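Local coordinates for diaminopimelate decarboxylase (Methanocaldococcus jannaschii, PDB 1TWI), which catalyses the pyridoxal-phosphate-dependent decarboxylation of meso-diaminopimelate to L-lysine, the last step of lysine biosynthesis by this pathway, at residues N154-K166 with L175-A189. Sequence-based numbering, arbitrary orientation.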
loop_
_atom_site.group_PDB
_atom_site.type_symbol
_atom_site.label_atom_id
_atom_site.label_comp_id
_atom_site.label_asym_id
_atom_site.label_seq_id
_atom_site.Cartn_x
_atom_site.Cartn_y
_atom_site.Cartn_z
ATOM N N ASN A 154 32.373 -2.573 8.731
ATOM C CA ASN A 154 32.258 -1.437 9.630
ATOM C C ASN A 154 30.890 -1.552 10.280
ATOM O O ASN A 154 29.910 -1.729 9.561
ATOM C CB ASN A 154 32.345 -0.146 8.802
ATOM C CG ASN A 154 33.730 0.020 8.194
ATOM O OD1 ASN A 154 34.714 -0.162 8.897
ATOM N ND2 ASN A 154 33.809 0.329 6.890
ATOM N N VAL A 155 30.810 -1.493 11.616
ATOM C CA VAL A 155 29.512 -1.582 12.272
ATOM C C VAL A 155 29.243 -0.424 13.225
ATOM O O VAL A 155 30.125 -0.041 13.994
ATOM C CB VAL A 155 29.273 -2.929 13.072
ATOM C CG1 VAL A 155 29.084 -4.166 12.034
ATOM C CG2 VAL A 155 30.448 -3.215 14.025
ATOM N N ALA A 156 28.032 0.144 13.092
ATOM C CA ALA A 156 27.518 1.179 13.978
ATOM C C ALA A 156 26.379 0.407 14.698
ATOM O O ALA A 156 26.029 -0.715 14.304
ATOM C CB ALA A 156 26.959 2.374 13.148
ATOM N N PHE A 157 25.816 0.956 15.767
ATOM C CA PHE A 157 24.788 0.240 16.479
ATOM C C PHE A 157 23.579 1.102 16.648
ATOM O O PHE A 157 23.688 2.237 17.138
ATOM C CB PHE A 157 25.349 -0.187 17.877
ATOM C CG PHE A 157 26.471 -1.161 17.770
ATOM C CD1 PHE A 157 27.739 -0.744 17.381
ATOM C CD2 PHE A 157 26.210 -2.517 17.889
ATOM C CE1 PHE A 157 28.747 -1.687 17.087
ATOM C CE2 PHE A 157 27.213 -3.474 17.596
ATOM C CZ PHE A 157 28.455 -3.067 17.201
ATOM N N ARG A 158 22.419 0.594 16.239
ATOM C CA ARG A 158 21.181 1.380 16.395
ATOM C C ARG A 158 20.720 1.111 17.828
ATOM O O ARG A 158 20.398 -0.011 18.184
ATOM C CB ARG A 158 20.085 0.913 15.419
ATOM C CG ARG A 158 18.766 1.630 15.651
ATOM C CD ARG A 158 17.701 1.288 14.579
ATOM N NE ARG A 158 16.520 2.154 14.738
ATOM C CZ ARG A 158 15.524 2.232 13.868
ATOM N NH1 ARG A 158 15.547 1.486 12.768
ATOM N NH2 ARG A 158 14.507 3.061 14.101
ATOM N N ILE A 159 20.699 2.152 18.641
ATOM C CA ILE A 159 20.316 2.016 20.043
ATOM C C ILE A 159 18.978 2.677 20.337
ATOM O O ILE A 159 18.577 3.620 19.638
ATOM C CB ILE A 159 21.360 2.707 20.958
ATOM C CG1 ILE A 159 21.458 4.225 20.593
ATOM C CG2 ILE A 159 22.799 2.207 20.653
ATOM C CD1 ILE A 159 22.502 5.034 21.498
ATOM N N ASN A 160 18.318 2.216 21.404
ATOM C CA ASN A 160 17.049 2.794 21.868
ATOM C C ASN A 160 17.434 3.408 23.219
ATOM O O ASN A 160 17.460 2.718 24.217
ATOM C CB ASN A 160 16.054 1.681 22.043
ATOM C CG ASN A 160 15.822 0.963 20.748
ATOM O OD1 ASN A 160 15.979 1.571 19.688
ATOM N ND2 ASN A 160 15.429 -0.297 20.805
ATOM N N PRO A 161 17.778 4.693 23.223
ATOM C CA PRO A 161 18.202 5.461 24.407
ATOM C C PRO A 161 17.120 5.573 25.436
ATOM O O PRO A 161 15.933 5.363 25.145
ATOM C CB PRO A 161 18.660 6.800 23.824
ATOM C CG PRO A 161 17.773 6.976 22.632
ATOM C CD PRO A 161 17.495 5.573 22.077
ATOM N N ASN A 162 17.546 5.914 26.648
ATOM C CA ASN A 162 16.643 5.969 27.751
ATOM C C ASN A 162 15.893 7.331 27.815
ATOM O O ASN A 162 16.096 8.106 28.742
ATOM C CB ASN A 162 17.473 5.709 29.014
ATOM C CG ASN A 162 16.615 5.305 30.196
ATOM O OD1 ASN A 162 17.063 5.359 31.349
ATOM N ND2 ASN A 162 15.378 4.887 29.918
ATOM N N VAL A 163 15.061 7.596 26.807
ATOM C CA VAL A 163 14.265 8.820 26.706
ATOM C C VAL A 163 13.338 8.980 27.921
ATOM O O VAL A 163 12.727 8.010 28.355
ATOM C CB VAL A 163 13.404 8.770 25.460
ATOM C CG1 VAL A 163 12.401 9.878 25.486
ATOM C CG2 VAL A 163 14.311 8.860 24.219
ATOM N N ASN A 164 13.235 10.185 28.466
ATOM C CA ASN A 164 12.368 10.403 29.628
ATOM C C ASN A 164 10.895 10.098 29.264
ATOM O O ASN A 164 10.271 10.856 28.522
ATOM C CB ASN A 164 12.441 11.858 30.078
ATOM C CG ASN A 164 11.760 12.082 31.418
ATOM O OD1 ASN A 164 10.785 11.378 31.763
ATOM N ND2 ASN A 164 12.266 13.068 32.195
ATOM N N PRO A 165 10.317 9.032 29.826
ATOM C CA PRO A 165 8.929 8.645 29.552
ATOM C C PRO A 165 7.888 9.642 30.107
ATOM O O PRO A 165 6.726 9.656 29.670
ATOM C CB PRO A 165 8.825 7.266 30.207
ATOM C CG PRO A 165 9.680 7.415 31.347
ATOM C CD PRO A 165 10.899 8.165 30.859
ATOM N N LYS A 166 8.309 10.487 31.048
ATOM C CA LYS A 166 7.388 11.455 31.626
ATOM C C LYS A 166 7.245 12.623 30.647
ATOM O O LYS A 166 6.153 13.121 30.406
ATOM C CB LYS A 166 7.926 11.964 32.981
ATOM C CG LYS A 166 8.455 10.864 33.945
ATOM C CD LYS A 166 7.351 9.974 34.528
ATOM C CE LYS A 166 7.916 8.692 35.260
ATOM N NZ LYS A 166 8.648 7.697 34.327
ATOM N N LEU A 175 10.224 3.435 21.192
ATOM C CA LEU A 175 11.532 2.813 21.323
ATOM C C LEU A 175 11.500 1.472 22.055
ATOM O O LEU A 175 12.335 0.601 21.776
ATOM C CB LEU A 175 12.514 3.740 22.051
ATOM C CG LEU A 175 12.893 4.970 21.246
ATOM C CD1 LEU A 175 13.609 5.967 22.158
ATOM C CD2 LEU A 175 13.771 4.548 20.031
ATOM N N LYS A 176 10.550 1.311 22.996
ATOM C CA LYS A 176 10.490 0.095 23.780
ATOM C C LYS A 176 9.652 -1.000 23.180
ATOM O O LYS A 176 9.961 -2.176 23.329
ATOM C CB LYS A 176 9.960 0.399 25.183
ATOM C CG LYS A 176 10.964 1.127 26.045
ATOM C CD LYS A 176 10.297 1.607 27.339
ATOM C CE LYS A 176 11.324 2.102 28.368
ATOM N NZ LYS A 176 12.333 1.072 28.774
ATOM N N LYS A 177 8.596 -0.625 22.478
ATOM C CA LYS A 177 7.686 -1.629 21.944
ATOM C C LYS A 177 7.899 -2.003 20.492
ATOM O O LYS A 177 7.354 -2.988 20.049
ATOM C CB LYS A 177 6.227 -1.152 22.087
ATOM C CG LYS A 177 5.694 -1.174 23.539
ATOM C CD LYS A 177 4.203 -0.835 23.590
ATOM C CE LYS A 177 3.675 -0.682 25.035
ATOM N NZ LYS A 177 2.174 -0.364 24.979
ATOM N N ASN A 178 8.678 -1.232 19.744
ATOM C CA ASN A 178 8.791 -1.536 18.316
ATOM C C ASN A 178 9.874 -2.554 18.114
ATOM O O ASN A 178 10.637 -2.897 19.063
ATOM C CB ASN A 178 9.033 -0.235 17.530
ATOM C CG ASN A 178 7.808 0.676 17.534
ATOM O OD1 ASN A 178 7.922 1.909 17.458
ATOM N ND2 ASN A 178 6.625 0.071 17.594
ATOM N N LYS A 179 9.985 -3.023 16.870
ATOM C CA LYS A 179 10.919 -4.107 16.591
ATOM C C LYS A 179 12.361 -3.658 16.462
ATOM O O LYS A 179 13.249 -4.498 16.489
ATOM C CB LYS A 179 10.493 -4.805 15.287
ATOM C CG LYS A 179 10.568 -3.868 14.050
ATOM C CD LYS A 179 10.040 -4.594 12.759
ATOM C CE LYS A 179 10.140 -3.677 11.543
ATOM N NZ LYS A 179 9.635 -4.315 10.266
ATOM N N PHE A 180 12.622 -2.358 16.388
ATOM C CA PHE A 180 14.017 -1.931 16.099
ATOM C C PHE A 180 14.953 -1.692 17.248
ATOM O O PHE A 180 14.514 -1.434 18.379
ATOM C CB PHE A 180 14.045 -0.589 15.323
ATOM C CG PHE A 180 13.004 -0.497 14.239
ATOM C CD1 PHE A 180 13.238 -1.061 12.995
ATOM C CD2 PHE A 180 11.797 0.159 14.482
ATOM C CE1 PHE A 180 12.276 -0.954 11.983
ATOM C CE2 PHE A 180 10.806 0.268 13.467
ATOM C CZ PHE A 180 11.061 -0.290 12.212
ATOM N N GLY A 181 16.242 -1.735 16.918
ATOM C CA GLY A 181 17.252 -1.340 17.872
ATOM C C GLY A 181 17.619 -2.198 19.074
ATOM O O GLY A 181 16.928 -3.176 19.427
ATOM N N LEU A 182 18.690 -1.728 19.710
ATOM C CA LEU A 182 19.329 -2.363 20.872
ATOM C C LEU A 182 19.018 -1.533 22.085
ATOM O O LEU A 182 19.425 -0.359 22.161
ATOM C CB LEU A 182 20.844 -2.394 20.656
ATOM C CG LEU A 182 21.239 -3.173 19.391
ATOM C CD1 LEU A 182 22.680 -2.823 18.978
ATOM C CD2 LEU A 182 21.184 -4.677 19.663
ATOM N N ASP A 183 18.237 -2.123 22.995
ATOM C CA ASP A 183 17.820 -1.398 24.190
ATOM C C ASP A 183 19.054 -0.969 25.010
ATOM O O ASP A 183 19.951 -1.792 25.300
ATOM C CB ASP A 183 16.906 -2.264 25.041
ATOM C CG ASP A 183 16.250 -1.468 26.155
ATOM O OD1 ASP A 183 16.648 -1.630 27.321
ATOM O OD2 ASP A 183 15.363 -0.644 25.856
ATOM N N VAL A 184 19.132 0.314 25.340
ATOM C CA VAL A 184 20.249 0.786 26.143
ATOM C C VAL A 184 20.037 0.473 27.647
ATOM O O VAL A 184 20.935 -0.052 28.319
ATOM C CB VAL A 184 20.430 2.315 26.030
ATOM C CG1 VAL A 184 21.412 2.837 27.173
ATOM C CG2 VAL A 184 21.036 2.692 24.637
ATOM N N GLU A 185 18.863 0.795 28.163
ATOM C CA GLU A 185 18.653 0.673 29.609
ATOM C C GLU A 185 18.874 -0.679 30.216
ATOM O O GLU A 185 19.512 -0.778 31.290
ATOM C CB GLU A 185 17.258 1.187 30.019
ATOM C CG GLU A 185 17.366 1.968 31.312
ATOM C CD GLU A 185 16.025 2.181 32.053
ATOM O OE1 GLU A 185 16.098 2.657 33.233
ATOM O OE2 GLU A 185 14.952 1.881 31.462
ATOM N N SER A 186 18.368 -1.717 29.542
ATOM C CA SER A 186 18.501 -3.096 30.011
ATOM C C SER A 186 19.925 -3.644 29.830
ATOM O O SER A 186 20.193 -4.767 30.250
ATOM C CB SER A 186 17.537 -3.983 29.229
ATOM O OG SER A 186 17.882 -3.917 27.817
ATOM N N GLY A 187 20.816 -2.861 29.196
ATOM C CA GLY A 187 22.190 -3.302 28.975
ATOM C C GLY A 187 22.490 -4.017 27.658
ATOM O O GLY A 187 23.643 -4.422 27.405
ATOM N N ILE A 188 21.461 -4.193 26.819
ATOM C CA ILE A 188 21.649 -4.881 25.540
ATOM C C ILE A 188 22.585 -4.150 24.604
ATOM O O ILE A 188 23.470 -4.744 23.993
ATOM C CB ILE A 188 20.280 -5.122 24.865
ATOM C CG1 ILE A 188 19.500 -6.107 25.726
ATOM C CG2 ILE A 188 20.460 -5.676 23.397
ATOM C CD1 ILE A 188 18.106 -6.388 25.167
ATOM N N ALA A 189 22.413 -2.847 24.468
ATOM C CA ALA A 189 23.283 -2.135 23.557
ATOM C C ALA A 189 24.777 -2.227 24.003
ATOM O O ALA A 189 25.685 -2.423 23.169
ATOM C CB ALA A 189 22.794 -0.615 23.408
HETATM O O HOH W 1 16.962 2.471 26.917
HETATM O O HOH W 2 14.103 -0.911 23.512
#
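N160 grips the 175-189 segment through both its backbone and its side chain. Its ND2 donates to F180 O at 2.8 Å with an N-H...O angle of 165°; the carbonyl is met in its own plane, on a lone pair, and lies close to the amide plane of N160. Chi1 of -60°, with CG beside the backbone N, turns the amide toward the F180-G181 link. A water accepts from the same ND2 and donates to L175 O and D183 OD2, fixing the amide further.

Three backbone bonds run alongside: L182 N to R158 O, N160 N to L182 O at 2.9 Å, and V184 N to N160 O at 3.1 Å. They pair 182-183 in parallel with strand 153-160, closing a beta-alpha-beta unit across helix 169-177 within the TIM-barrel domain that holds the cofactor. On the face carrying I159 and L182 the packing is apolar. I159 CB meets V184 CG2 at 3.7 Å, and I159 CG2 meets A189 CB, while F231 of helix 219-237 covers both I159 and V184. L182 CD1 reaches the edge of the F157 ring, in its plane.

Toward the active site, R158, of the pyridoxal-phosphate pocket, lays its extended chain along G181, and its guanidinium stacks flat on F180, planes 13° apart and centres at 4.4 Å. E359 of the second subunit packs on that phenylalanine.

The opposite end of the pairing is looser. L175 CD1 still touches V163 CG2 at 3.6 Å, crossing it at about a right angle, but N162 only meets E185 obliquely, where N162 OD1 lies 3.4 Å from E185 CG, and E185 is solvent-exposed. Here a second water bridges N160 O and E185 N.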